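Local coordinates for aminopeptidase N family protein (Idiomarina loihiensis L2TR, PDB 4FGM) that probably works as a zinc-dependent aminopeptidase of the M61 family, cleaving residues from the amino ends of peptides, at residues A483-F487 against L537-P542; S19-T25 against H79-V83; T300-Y306 against T419-V424; D10-F16 against Y98-F102. All coordinates share one frame; numbering follows the deposited sequence.

How the contacts relate
Contact 3 is the buried one, in the catalytic part of the chain beside the zinc site, and its hydrogen bonds are made largely by side chains: a glutamine, a threonine, a tyrosine and an aspartate, with waters alongside. Contacts 2 and 4 both use strand 15-22 of the N-terminal domain; contact 2 pairs it with strand 81-91 through backbone bonds, whereas contact 4 joins the turn leading into it to the end of strand 97-99 and the loop beyond, by apolar side chains and one histidine-to-carbonyl bond. Contact 1, its centre about 69 Å from that of contact 2, stands in the C-terminal PDZ-like region and relies on apolar packing between loops. The others are partly buried.

Contact 1: A483-F487 against L537-P542; sequences ARVNF and LERYIP
Neither backbone forms a regular strand here: the 483-487 loop passes the type I turn from Leu-537 to Tyr-540, with CA of Arg-484 5.7 Å from CA of Ile-541. The turn follows helix 533-537 in what is probably the PDZ domain, and the loop leads into strand 489-494 of that domain's antiparallel sheet. Val-485 is the wedge. With CG1 anti to its own carbonyl carbon (chi1 -56°), its two methyls divide the work: CG2 meets O of Leu-537 at 3.6 Å and also CB of Tyr-540, while CG1 lies 4.0 Å from CD of Pro-542. Trp-563 touches Val-485 too and stacks on the ring of Tyr-540, whose hydroxyl bonds to Asp-524. Arg-484 adds its aliphatic base, CB resting 3.7 Å from O of Tyr-540. Farther along, the side chains of Phe-487 and Leu-537 cross at about a right angle, ring atom CE2 of Phe-487 3.9 Å from methyl CD2 of Leu-537.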
loop_
_atom_site.group_PDB
_atom_site.type_symbol
_atom_site.label_atom_id
_atom_site.label_comp_id
_atom_site.label_asym_id
_atom_site.label_seq_id
_atom_site.Cartn_x
_atom_site.Cartn_y
_atom_site.Cartn_z
ATOM N N ALA A 483 17.953 -24.211 -9.093
ATOM C CA ALA A 483 18.000 -25.340 -8.176
ATOM C C ALA A 483 17.333 -26.584 -8.754
ATOM O O ALA A 483 16.360 -26.483 -9.506
ATOM C CB ALA A 483 17.340 -24.958 -6.856
ATOM N N ARG A 484 17.863 -27.752 -8.403
ATOM C CA ARG A 484 17.314 -29.011 -8.885
ATOM C C ARG A 484 16.176 -29.461 -7.977
ATOM O O ARG A 484 15.249 -30.144 -8.415
ATOM C CB ARG A 484 18.405 -30.077 -8.923
ATOM C CG ARG A 484 18.505 -30.819 -10.260
ATOM C CD ARG A 484 19.864 -30.598 -10.916
ATOM N NE ARG A 484 20.878 -30.204 -9.937
ATOM C CZ ARG A 484 22.142 -29.925 -10.243
ATOM N NH1 ARG A 484 22.570 -30.034 -11.496
ATOM N NH2 ARG A 484 22.969 -29.486 -9.306
ATOM N N VAL A 485 16.249 -29.087 -6.705
ATOM C CA VAL A 485 15.192 -29.449 -5.756
ATOM C C VAL A 485 14.885 -28.277 -4.834
ATOM O O VAL A 485 15.675 -27.324 -4.742
ATOM C CB VAL A 485 15.611 -30.634 -4.840
ATOM C CG1 VAL A 485 16.006 -31.822 -5.687
ATOM C CG2 VAL A 485 16.794 -30.214 -3.945
ATOM N N ASN A 486 13.714 -28.309 -4.204
ATOM C CA ASN A 486 13.364 -27.275 -3.236
ATOM C C ASN A 486 12.274 -27.755 -2.290
ATOM O O ASN A 486 11.572 -28.730 -2.554
ATOM C CB ASN A 486 12.977 -25.937 -3.897
ATOM C CG ASN A 486 11.658 -25.979 -4.618
ATOM O OD1 ASN A 486 10.909 -26.945 -4.535
ATOM N ND2 ASN A 486 11.363 -24.908 -5.332
ATOM N N PHE A 487 12.158 -27.084 -1.158
ATOM C CA PHE A 487 11.187 -27.468 -0.156
ATOM C C PHE A 487 9.753 -27.279 -0.560
ATOM O O PHE A 487 8.885 -28.040 -0.140
ATOM C CB PHE A 487 11.425 -26.677 1.127
ATOM C CG PHE A 487 12.629 -27.119 1.891
ATOM C CD1 PHE A 487 12.601 -28.297 2.621
ATOM C CD2 PHE A 487 13.786 -26.349 1.896
ATOM C CE1 PHE A 487 13.714 -28.704 3.343
ATOM C CE2 PHE A 487 14.903 -26.750 2.616
ATOM C CZ PHE A 487 14.866 -27.924 3.342
ATOM N N LEU A 537 21.509 -28.700 -0.462
ATOM C CA LEU A 537 20.530 -29.002 -1.501
ATOM C C LEU A 537 21.042 -29.195 -2.921
ATOM O O LEU A 537 20.329 -29.732 -3.756
ATOM C CB LEU A 537 19.427 -27.953 -1.486
ATOM C CG LEU A 537 18.313 -28.307 -0.504
ATOM C CD1 LEU A 537 18.897 -28.734 0.827
ATOM C CD2 LEU A 537 17.403 -27.109 -0.332
ATOM N N GLU A 538 22.270 -28.774 -3.202
ATOM C CA GLU A 538 22.840 -28.946 -4.543
ATOM C C GLU A 538 23.329 -30.396 -4.678
ATOM O O GLU A 538 23.999 -30.753 -5.638
ATOM C CB GLU A 538 24.019 -27.974 -4.751
ATOM C CG GLU A 538 25.393 -28.601 -4.536
ATOM C CD GLU A 538 26.362 -27.717 -3.762
ATOM O OE1 GLU A 538 27.026 -28.239 -2.833
ATOM O OE2 GLU A 538 26.475 -26.512 -4.084
ATOM N N ARG A 539 22.980 -31.228 -3.709
ATOM C CA ARG A 539 23.404 -32.619 -3.708
ATOM C C ARG A 539 22.287 -33.571 -4.018
ATOM O O ARG A 539 22.493 -34.778 -4.074
ATOM C CB ARG A 539 23.973 -32.983 -2.341
ATOM C CG ARG A 539 25.343 -32.438 -2.111
ATOM C CD ARG A 539 25.579 -32.250 -0.657
ATOM N NE ARG A 539 26.861 -31.613 -0.410
ATOM C CZ ARG A 539 27.168 -31.015 0.733
ATOM N NH1 ARG A 539 26.283 -30.984 1.718
ATOM N NH2 ARG A 539 28.350 -30.442 0.889
ATOM N N TYR A 540 21.101 -33.031 -4.226
ATOM C CA TYR A 540 19.959 -33.876 -4.487
ATOM C C TYR A 540 19.283 -33.615 -5.811
ATOM O O TYR A 540 19.440 -32.555 -6.404
ATOM C CB TYR A 540 18.950 -33.689 -3.358
ATOM C CG TYR A 540 19.573 -33.895 -2.010
ATOM C CD1 TYR A 540 19.958 -35.163 -1.594
ATOM C CD2 TYR A 540 19.822 -32.821 -1.167
ATOM C CE1 TYR A 540 20.570 -35.357 -0.379
ATOM C CE2 TYR A 540 20.439 -33.005 0.057
ATOM C CZ TYR A 540 20.810 -34.275 0.445
ATOM O OH TYR A 540 21.423 -34.467 1.661
ATOM N N ILE A 541 18.537 -34.615 -6.265
ATOM C CA ILE A 541 17.764 -34.518 -7.490
ATOM C C ILE A 541 16.396 -35.100 -7.153
ATOM O O ILE A 541 16.248 -35.843 -6.188
ATOM C CB ILE A 541 18.398 -35.315 -8.667
ATOM C CG1 ILE A 541 18.438 -36.806 -8.341
ATOM C CG2 ILE A 541 19.798 -34.784 -8.958
ATOM C CD1 ILE A 541 18.883 -37.657 -9.512
ATOM N N PRO A 542 15.370 -34.754 -7.933
ATOM C CA PRO A 542 14.034 -35.284 -7.649
ATOM C C PRO A 542 14.052 -36.803 -7.446
ATOM O O PRO A 542 14.695 -37.533 -8.199
ATOM C CB PRO A 542 13.231 -34.858 -8.876
ATOM C CG PRO A 542 13.869 -33.547 -9.240
ATOM C CD PRO A 542 15.350 -33.849 -9.096
#

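Contact 2: S19-T25 against H79-V83; sequences SLTIEQT and HPVTV
Val-81 and Val-83 have the most surface buried by this contact, and both face the same side of an antiparallel strand pair as their partners Ile-22 and Leu-20. Each belongs to a hydrogen-bonded pair, so each is gripped twice through its backbone: N of Val-83 gives to O of Leu-20 at 2.7 Å, and N of Ile-22 gives to O of Val-81 at the same 2.7 Å, with the return bonds completing both rings. Above this ladder CB of Val-83 sits 4.2 Å from CB of Leu-20, and Leu-31 of strand 30-32 touches Leu-20, Ile-22 and Val-83. Past the strand end, with CG1 of Val-81 anti to the backbone N (chi1 173°), its CG2 lies anti to the carbonyl carbon and meets CG2 of Thr-25 at 3.9 Å. Pro-80 comes next in buried surface. Its ring lies alongside the bent side chain of Glu-23, CG of Pro-80 3.8 Å from OE1 of Glu-23, and its CA makes a CA-H...O contact to O of Glu-23. On the other face Thr-21 and Thr-82 stand side by side in the non-hydrogen-bonded pair. Strands 15-22 and 81-91 of the N-terminal domain are thus joined by main-chain bonds, with aliphatic groups packed on one face and threonine side chains on the other, so the pairing depends little on polar side chains.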
loop_
_atom_site.group_PDB
_atom_site.type_symbol
_atom_site.label_atom_id
_atom_site.label_comp_id
_atom_site.label_asym_id
_atom_site.label_seq_id
_atom_site.Cartn_x
_atom_site.Cartn_y
_atom_site.Cartn_z
ATOM N N SER A 19 -8.684 18.612 22.193
ATOM C CA SER A 19 -9.867 19.339 22.624
ATOM C C SER A 19 -10.767 19.498 21.418
ATOM O O SER A 19 -10.308 19.703 20.288
ATOM C CB SER A 19 -9.513 20.722 23.176
ATOM O OG SER A 19 -9.032 20.635 24.503
ATOM N N LEU A 20 -12.058 19.408 21.673
ATOM C CA LEU A 20 -13.057 19.514 20.634
ATOM C C LEU A 20 -14.111 20.489 21.145
ATOM O O LEU A 20 -14.661 20.303 22.234
ATOM C CB LEU A 20 -13.650 18.123 20.396
ATOM C CG LEU A 20 -14.938 17.980 19.607
ATOM C CD1 LEU A 20 -14.734 18.441 18.190
ATOM C CD2 LEU A 20 -15.358 16.533 19.637
ATOM N N THR A 21 -14.378 21.536 20.374
ATOM C CA THR A 21 -15.362 22.521 20.787
ATOM C C THR A 21 -16.573 22.589 19.860
ATOM O O THR A 21 -16.471 22.956 18.686
ATOM C CB THR A 21 -14.710 23.906 20.905
ATOM O OG1 THR A 21 -13.565 23.805 21.760
ATOM C CG2 THR A 21 -15.687 24.911 21.508
ATOM N N ILE A 22 -17.726 22.227 20.409
ATOM C CA ILE A 22 -18.968 22.228 19.654
ATOM C C ILE A 22 -19.807 23.416 20.095
ATOM O O ILE A 22 -20.266 23.458 21.238
ATOM C CB ILE A 22 -19.753 20.932 19.906
ATOM C CG1 ILE A 22 -18.824 19.727 19.725
ATOM C CG2 ILE A 22 -20.927 20.850 18.946
ATOM C CD1 ILE A 22 -19.307 18.469 20.411
ATOM N N GLU A 23 -19.990 24.375 19.188
ATOM C CA GLU A 23 -20.755 25.594 19.464
ATOM C C GLU A 23 -22.173 25.272 19.915
ATOM O O GLU A 23 -22.671 25.839 20.889
ATOM C CB GLU A 23 -20.791 26.480 18.211
ATOM C CG GLU A 23 -21.550 27.800 18.354
ATOM C CD GLU A 23 -20.900 28.760 19.337
ATOM O OE1 GLU A 23 -19.731 28.524 19.718
ATOM O OE2 GLU A 23 -21.554 29.759 19.718
ATOM N N GLN A 24 -22.817 24.357 19.199
ATOM C CA GLN A 24 -24.169 23.939 19.532
ATOM C C GLN A 24 -24.339 22.428 19.381
ATOM O O GLN A 24 -24.209 21.879 18.282
ATOM C CB GLN A 24 -25.188 24.652 18.644
ATOM C CG GLN A 24 -26.622 24.367 19.043
ATOM C CD GLN A 24 -27.614 25.248 18.324
ATOM O OE1 GLN A 24 -27.866 25.077 17.130
ATOM N NE2 GLN A 24 -28.181 26.208 19.047
ATOM N N THR A 25 -24.631 21.765 20.494
ATOM C CA THR A 25 -24.829 20.325 20.496
ATOM C C THR A 25 -26.322 20.044 20.384
ATOM O O THR A 25 -27.138 20.918 20.671
ATOM C CB THR A 25 -24.299 19.701 21.799
ATOM O OG1 THR A 25 -25.013 20.241 22.916
ATOM C CG2 THR A 25 -22.819 20.006 21.967
ATOM N N HIS A 79 -25.451 25.566 26.214
ATOM C CA HIS A 79 -24.233 26.269 25.833
ATOM C C HIS A 79 -23.252 25.428 25.029
ATOM O O HIS A 79 -23.391 24.202 24.924
ATOM C CB HIS A 79 -23.507 26.763 27.081
ATOM C CG HIS A 79 -24.390 27.484 28.049
ATOM N ND1 HIS A 79 -24.817 26.916 29.227
ATOM C CD2 HIS A 79 -24.927 28.726 28.007
ATOM C CE1 HIS A 79 -25.583 27.780 29.875
ATOM N NE2 HIS A 79 -25.665 28.882 29.157
ATOM N N PRO A 80 -22.239 26.088 24.442
ATOM C CA PRO A 80 -21.219 25.393 23.654
ATOM C C PRO A 80 -20.573 24.357 24.576
ATOM O O PRO A 80 -20.497 24.565 25.789
ATOM C CB PRO A 80 -20.244 26.514 23.294
ATOM C CG PRO A 80 -21.119 27.720 23.212
ATOM C CD PRO A 80 -22.038 27.550 24.399
ATOM N N VAL A 81 -20.116 23.244 24.016
ATOM C CA VAL A 81 -19.477 22.214 24.825
ATOM C C VAL A 81 -18.059 21.943 24.334
ATOM O O VAL A 81 -17.779 21.974 23.127
ATOM C CB VAL A 81 -20.285 20.891 24.798
ATOM C CG1 VAL A 81 -19.510 19.788 25.505
ATOM C CG2 VAL A 81 -21.636 21.088 25.479
ATOM N N THR A 82 -17.166 21.700 25.285
ATOM C CA THR A 82 -15.773 21.402 24.992
ATOM C C THR A 82 -15.470 20.006 25.533
ATOM O O THR A 82 -15.701 19.720 26.705
ATOM C CB THR A 82 -14.822 22.424 25.656
ATOM O OG1 THR A 82 -15.134 23.740 25.186
ATOM C CG2 THR A 82 -13.369 22.113 25.304
ATOM N N VAL A 83 -14.968 19.138 24.664
ATOM C CA VAL A 83 -14.635 17.769 25.042
ATOM C C VAL A 83 -13.117 17.641 25.069
ATOM O O VAL A 83 -12.445 18.030 24.121
ATOM C CB VAL A 83 -15.228 16.771 24.024
ATOM C CG1 VAL A 83 -14.994 15.338 24.482
ATOM C CG2 VAL A 83 -16.716 17.052 23.844
#

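Contact 3: T300-Y306 against T419-V424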
loop_
_atom_site.group_PDB
_atom_site.type_symbol
_atom_site.label_atom_id
_atom_site.label_comp_id
_atom_site.label_asym_id
_atom_site.label_seq_id
_atom_site.Cartn_x
_atom_site.Cartn_y
_atom_site.Cartn_z
ATOM N N THR A 300 -16.542 -4.031 -1.367
ATOM C CA THR A 300 -16.482 -3.674 -2.777
ATOM C C THR A 300 -15.492 -4.611 -3.470
ATOM O O THR A 300 -14.414 -4.889 -2.947
ATOM C CB THR A 300 -16.043 -2.204 -3.005
ATOM O OG1 THR A 300 -16.000 -1.942 -4.415
ATOM C CG2 THR A 300 -14.666 -1.940 -2.403
ATOM N N GLU A 301 -15.871 -5.103 -4.642
ATOM C CA GLU A 301 -15.023 -6.014 -5.404
ATOM C C GLU A 301 -14.162 -5.253 -6.398
ATOM O O GLU A 301 -13.471 -5.866 -7.210
ATOM C CB GLU A 301 -15.884 -7.002 -6.189
ATOM C CG GLU A 301 -16.726 -6.325 -7.277
ATOM C CD GLU A 301 -17.476 -7.314 -8.146
ATOM O OE1 GLU A 301 -18.227 -8.150 -7.595
ATOM O OE2 GLU A 301 -17.313 -7.250 -9.383
ATOM N N GLN A 302 -14.197 -3.924 -6.333
ATOM C CA GLN A 302 -13.449 -3.108 -7.281
ATOM C C GLN A 302 -11.963 -2.840 -7.024
ATOM O O GLN A 302 -11.316 -2.147 -7.814
ATOM C CB GLN A 302 -14.179 -1.780 -7.473
ATOM C CG GLN A 302 -15.573 -1.943 -8.061
ATOM C CD GLN A 302 -16.316 -0.631 -8.180
ATOM O OE1 GLN A 302 -15.801 0.341 -8.734
ATOM N NE2 GLN A 302 -17.538 -0.598 -7.666
ATOM N N LEU A 303 -11.404 -3.382 -5.946
ATOM C CA LEU A 303 -9.990 -3.146 -5.671
ATOM C C LEU A 303 -9.069 -3.727 -6.746
ATOM O O LEU A 303 -7.889 -3.375 -6.809
ATOM C CB LEU A 303 -9.613 -3.690 -4.296
ATOM C CG LEU A 303 -10.300 -2.983 -3.118
ATOM C CD1 LEU A 303 -9.719 -3.498 -1.808
ATOM C CD2 LEU A 303 -10.102 -1.473 -3.221
ATOM N N TRP A 304 -9.597 -4.605 -7.598
ATOM C CA TRP A 304 -8.785 -5.183 -8.672
ATOM C C TRP A 304 -8.422 -4.050 -9.620
ATOM O O TRP A 304 -7.399 -4.083 -10.308
ATOM C CB TRP A 304 -9.566 -6.249 -9.454
ATOM C CG TRP A 304 -10.758 -5.717 -10.219
ATOM C CD1 TRP A 304 -12.062 -5.675 -9.790
ATOM C CD2 TRP A 304 -10.756 -5.156 -11.539
ATOM N NE1 TRP A 304 -12.864 -5.126 -10.762
ATOM C CE2 TRP A 304 -12.092 -4.797 -11.842
ATOM C CE3 TRP A 304 -9.758 -4.923 -12.494
ATOM C CZ2 TRP A 304 -12.453 -4.219 -13.062
ATOM C CZ3 TRP A 304 -10.118 -4.348 -13.713
ATOM C CH2 TRP A 304 -11.456 -4.002 -13.984
ATOM N N PHE A 305 -9.282 -3.041 -9.652
ATOM C CA PHE A 305 -9.065 -1.897 -10.513
ATOM C C PHE A 305 -8.333 -0.786 -9.760
ATOM O O PHE A 305 -7.292 -0.289 -10.209
ATOM C CB PHE A 305 -10.417 -1.401 -11.058
ATOM C CG PHE A 305 -10.327 -0.122 -11.847
ATOM C CD1 PHE A 305 -10.403 1.122 -11.206
ATOM C CD2 PHE A 305 -10.137 -0.159 -13.226
ATOM C CE1 PHE A 305 -10.289 2.313 -11.933
ATOM C CE2 PHE A 305 -10.021 1.021 -13.965
ATOM C CZ PHE A 305 -10.097 2.264 -13.318
ATOM N N TYR A 306 -8.864 -0.412 -8.605
ATOM C CA TYR A 306 -8.259 0.656 -7.824
ATOM C C TYR A 306 -6.872 0.336 -7.283
ATOM O O TYR A 306 -6.051 1.233 -7.097
ATOM C CB TYR A 306 -9.231 1.086 -6.724
ATOM C CG TYR A 306 -10.364 1.869 -7.330
ATOM C CD1 TYR A 306 -10.129 3.127 -7.897
ATOM C CD2 TYR A 306 -11.636 1.317 -7.459
ATOM C CE1 TYR A 306 -11.129 3.808 -8.586
ATOM C CE2 TYR A 306 -12.646 1.991 -8.150
ATOM C CZ TYR A 306 -12.380 3.235 -8.715
ATOM O OH TYR A 306 -13.344 3.891 -9.440
ATOM N N THR A 419 -17.740 4.727 -9.617
ATOM C CA THR A 419 -17.845 3.564 -10.488
ATOM C C THR A 419 -18.565 2.416 -9.796
ATOM O O THR A 419 -18.322 2.145 -8.620
ATOM C CB THR A 419 -16.451 3.054 -10.921
ATOM O OG1 THR A 419 -15.678 2.717 -9.759
ATOM C CG2 THR A 419 -15.726 4.108 -11.732
ATOM N N ALA A 420 -19.459 1.756 -10.528
ATOM C CA ALA A 420 -20.188 0.601 -10.002
ATOM C C ALA A 420 -19.332 -0.603 -10.377
ATOM O O ALA A 420 -18.399 -0.473 -11.178
ATOM C CB ALA A 420 -21.566 0.495 -10.642
ATOM N N ASP A 421 -19.636 -1.769 -9.817
ATOM C CA ASP A 421 -18.838 -2.959 -10.097
ATOM C C ASP A 421 -18.630 -3.284 -11.568
ATOM O O ASP A 421 -17.559 -3.746 -11.951
ATOM C CB ASP A 421 -19.426 -4.182 -9.397
ATOM C CG ASP A 421 -19.453 -4.034 -7.891
ATOM O OD1 ASP A 421 -18.780 -3.118 -7.372
ATOM O OD2 ASP A 421 -20.136 -4.842 -7.226
ATOM N N ASP A 422 -19.635 -3.024 -12.398
ATOM C CA ASP A 422 -19.533 -3.339 -13.823
ATOM C C ASP A 422 -19.247 -2.153 -14.743
ATOM O O ASP A 422 -19.157 -2.314 -15.959
ATOM C CB ASP A 422 -20.813 -4.051 -14.281
ATOM C CG ASP A 422 -22.025 -3.137 -14.277
ATOM O OD1 ASP A 422 -22.152 -2.307 -13.348
ATOM O OD2 ASP A 422 -22.861 -3.258 -15.198
ATOM N N THR A 423 -19.084 -0.970 -14.163
ATOM C CA THR A 423 -18.815 0.233 -14.947
ATOM C C THR A 423 -17.660 0.121 -15.936
ATOM O O THR A 423 -17.827 0.403 -17.123
ATOM C CB THR A 423 -18.537 1.448 -14.032
ATOM O OG1 THR A 423 -19.702 1.736 -13.247
ATOM C CG2 THR A 423 -18.165 2.677 -14.868
ATOM N N VAL A 424 -16.489 -0.279 -15.453
ATOM C CA VAL A 424 -15.318 -0.386 -16.317
ATOM C C VAL A 424 -15.460 -1.387 -17.468
ATOM O O VAL A 424 -15.109 -1.072 -18.606
ATOM C CB VAL A 424 -14.045 -0.721 -15.491
ATOM C CG1 VAL A 424 -12.849 -0.937 -16.418
ATOM C CG2 VAL A 424 -13.744 0.421 -14.534
HETATM O O HOH W 1 -18.922 -2.006 -4.949
HETATM O O HOH W 2 -15.605 -5.178 -10.401
HETATM O O HOH W 3 -18.996 -5.296 -4.868
HETATM O O HOH W 4 -21.428 -7.001 -8.171
#
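Gln-302 points its amide across to the 419-424 loop, held at both ends. OG1 of Thr-419 donates to OE1 of Gln-302 at 2.6 Å, in the carbonyl plane, while NE2 of Gln-302 gives to O of Thr-419 from above its carbonyl plane and, at 2.8 Å, to the anti lone pair of OD1 of Asp-421. These bonds should fix the amide's rotation, 80° from that carboxylate. From the opposite direction OH of Tyr-306 donates to OG1 of Thr-419 at 2.6 Å. Glu-301 stacks its carboxylate on that of Asp-421, OE1 of Glu-301 3.8 Å from OD2 of Asp-421, like charges probably eased by waters on OD2, one also weakly on OE1. OE2 of Glu-301 bonds to OH of Tyr-445; another water bridges it to NE1 of Trp-304 and O of Asp-421. Farther along, CG2 of Val-424 lies over a face of the Phe-305 ring, a CH-pi contact. The network lies close behind the zinc site of Glu-307, His-273 and His-277, consistent with an HExxH metallopeptidase.

Contact 4: D10-F16 against Y98-F102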
loop_
_atom_site.group_PDB
_atom_site.type_symbol
_atom_site.label_atom_id
_atom_site.label_comp_id
_atom_site.label_asym_id
_atom_site.label_seq_id
_atom_site.Cartn_x
_atom_site.Cartn_y
_atom_site.Cartn_z
ATOM N N ASP A 10 2.837 15.173 25.612
ATOM C CA ASP A 10 3.763 14.311 26.330
ATOM C C ASP A 10 4.574 13.439 25.380
ATOM O O ASP A 10 4.129 12.366 24.964
ATOM C CB ASP A 10 2.980 13.429 27.308
ATOM C CG ASP A 10 3.881 12.744 28.329
ATOM O OD1 ASP A 10 5.088 12.574 28.038
ATOM O OD2 ASP A 10 3.376 12.367 29.412
ATOM N N LEU A 11 5.775 13.899 25.055
ATOM C CA LEU A 11 6.658 13.181 24.147
ATOM C C LEU A 11 7.124 11.813 24.646
ATOM O O LEU A 11 7.107 10.838 23.893
ATOM C CB LEU A 11 7.856 14.068 23.812
ATOM C CG LEU A 11 7.732 14.943 22.558
ATOM C CD1 LEU A 11 6.296 15.320 22.280
ATOM C CD2 LEU A 11 8.595 16.171 22.728
ATOM N N HIS A 12 7.533 11.731 25.907
ATOM C CA HIS A 12 7.996 10.458 26.451
ATOM C C HIS A 12 6.846 9.485 26.698
ATOM O O HIS A 12 7.036 8.263 26.646
ATOM C CB HIS A 12 8.783 10.682 27.744
ATOM C CG HIS A 12 10.080 11.400 27.539
ATOM N ND1 HIS A 12 10.962 11.656 28.568
ATOM C CD2 HIS A 12 10.643 11.923 26.424
ATOM C CE1 HIS A 12 12.010 12.305 28.094
ATOM N NE2 HIS A 12 11.841 12.480 26.795
ATOM N N GLY A 13 5.658 10.031 26.969
ATOM C CA GLY A 13 4.494 9.197 27.196
ATOM C C GLY A 13 3.724 8.891 25.909
ATOM O O GLY A 13 2.767 8.112 25.919
ATOM N N HIS A 14 4.135 9.500 24.797
ATOM C CA HIS A 14 3.476 9.283 23.508
ATOM C C HIS A 14 1.995 9.672 23.592
ATOM O O HIS A 14 1.117 8.923 23.170
ATOM C CB HIS A 14 3.590 7.809 23.094
ATOM C CG HIS A 14 4.920 7.196 23.410
ATOM N ND1 HIS A 14 6.111 7.746 22.994
ATOM C CD2 HIS A 14 5.241 6.100 24.135
ATOM C CE1 HIS A 14 7.114 7.016 23.451
ATOM N NE2 HIS A 14 6.613 6.013 24.146
ATOM N N LEU A 15 1.721 10.853 24.128
ATOM C CA LEU A 15 0.350 11.303 24.278
ATOM C C LEU A 15 0.062 12.664 23.674
ATOM O O LEU A 15 0.794 13.625 23.901
ATOM C CB LEU A 15 -0.021 11.339 25.763
ATOM C CG LEU A 15 -0.079 10.006 26.520
ATOM C CD1 LEU A 15 -0.032 10.262 28.015
ATOM C CD2 LEU A 15 -1.346 9.260 26.135
ATOM N N PHE A 16 -1.009 12.739 22.892
ATOM C CA PHE A 16 -1.428 14.004 22.313
ATOM C C PHE A 16 -2.602 14.455 23.186
ATOM O O PHE A 16 -3.373 13.616 23.661
ATOM C CB PHE A 16 -1.969 13.832 20.888
ATOM C CG PHE A 16 -0.925 13.618 19.829
ATOM C CD1 PHE A 16 -0.543 12.334 19.453
ATOM C CD2 PHE A 16 -0.377 14.705 19.149
ATOM C CE1 PHE A 16 0.367 12.131 18.395
ATOM C CE2 PHE A 16 0.525 14.519 18.101
ATOM C CZ PHE A 16 0.900 13.221 17.723
ATOM N N TYR A 98 1.878 8.324 15.828
ATOM C CA TYR A 98 3.131 8.005 16.501
ATOM C C TYR A 98 3.724 9.287 17.067
ATOM O O TYR A 98 3.690 10.332 16.417
ATOM C CB TYR A 98 4.096 7.375 15.482
ATOM C CG TYR A 98 5.491 7.095 15.992
ATOM C CD1 TYR A 98 6.414 8.127 16.188
ATOM C CD2 TYR A 98 5.886 5.794 16.296
ATOM C CE1 TYR A 98 7.695 7.864 16.678
ATOM C CE2 TYR A 98 7.159 5.522 16.785
ATOM C CZ TYR A 98 8.059 6.555 16.977
ATOM O OH TYR A 98 9.304 6.266 17.488
ATOM N N LEU A 99 4.260 9.207 18.281
ATOM C CA LEU A 99 4.861 10.366 18.922
ATOM C C LEU A 99 5.911 10.009 19.976
ATOM O O LEU A 99 5.634 9.259 20.909
ATOM C CB LEU A 99 3.779 11.227 19.584
ATOM C CG LEU A 99 4.273 12.508 20.268
ATOM C CD1 LEU A 99 4.734 13.479 19.209
ATOM C CD2 LEU A 99 3.161 13.130 21.121
ATOM N N ASP A 100 7.123 10.527 19.803
ATOM C CA ASP A 100 8.196 10.337 20.781
ATOM C C ASP A 100 9.017 11.634 20.783
ATOM O O ASP A 100 8.551 12.645 20.240
ATOM C CB ASP A 100 9.054 9.096 20.474
ATOM C CG ASP A 100 9.841 9.208 19.179
ATOM O OD1 ASP A 100 9.876 10.297 18.562
ATOM O OD2 ASP A 100 10.446 8.185 18.789
ATOM N N GLN A 101 10.209 11.636 21.372
ATOM C CA GLN A 101 10.983 12.874 21.425
ATOM C C GLN A 101 11.730 13.201 20.135
ATOM O O GLN A 101 12.468 14.188 20.072
ATOM C CB GLN A 101 11.979 12.858 22.604
ATOM C CG GLN A 101 13.140 11.858 22.476
ATOM C CD GLN A 101 12.788 10.463 22.975
ATOM O OE1 GLN A 101 11.791 9.873 22.561
ATOM N NE2 GLN A 101 13.613 9.929 23.869
ATOM N N PHE A 102 11.532 12.398 19.098
ATOM C CA PHE A 102 12.228 12.655 17.841
ATOM C C PHE A 102 11.291 13.058 16.711
ATOM O O PHE A 102 11.685 13.780 15.796
ATOM C CB PHE A 102 13.044 11.422 17.433
ATOM C CG PHE A 102 14.010 10.958 18.494
ATOM C CD1 PHE A 102 15.116 11.731 18.832
ATOM C CD2 PHE A 102 13.802 9.755 19.165
ATOM C CE1 PHE A 102 16.006 11.317 19.831
ATOM C CE2 PHE A 102 14.678 9.328 20.163
ATOM C CZ PHE A 102 15.787 10.109 20.499
#
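Tyr-98 meets the other segment through its backbone, its O lying at the edge of the Phe-16 ring, 4.2 Å from CZ. Its hydroxyl turns back within its own segment to OD2 of Asp-100. Leu-99 is the centre of the contact. With CG anti to the backbone N (chi1 -178°), it sends CD2 over the middle of the Phe-16 ring, 4.0 Å from the centroid and 7° off the normal, a CH-pi contact, while its CD1 meets CD1 of Leu-11 at 3.9 Å. Its carbonyl serves a different partner: O of Leu-99 accepts from ND1 of His-14 at 2.6 Å, in the carbonyl plane but 20° out of the imidazole plane. That imidazole also stacks with Trp-90. At Asp-100 the CA makes a CA-H...O contact to O of Leu-11, and OD1 of Asp-100 accepts from N of Phe-102, an Asx turn. Gln-101 closes the contact, its CB coming 4.2 Å from CD2 of His-12 at the edge of that ring. On the facing side, His-14 and Leu-15 both oppose Asp-10, a G1 beta bulge closing the hairpin of strands 2-10 and 15-22 in the M61 N-terminal domain.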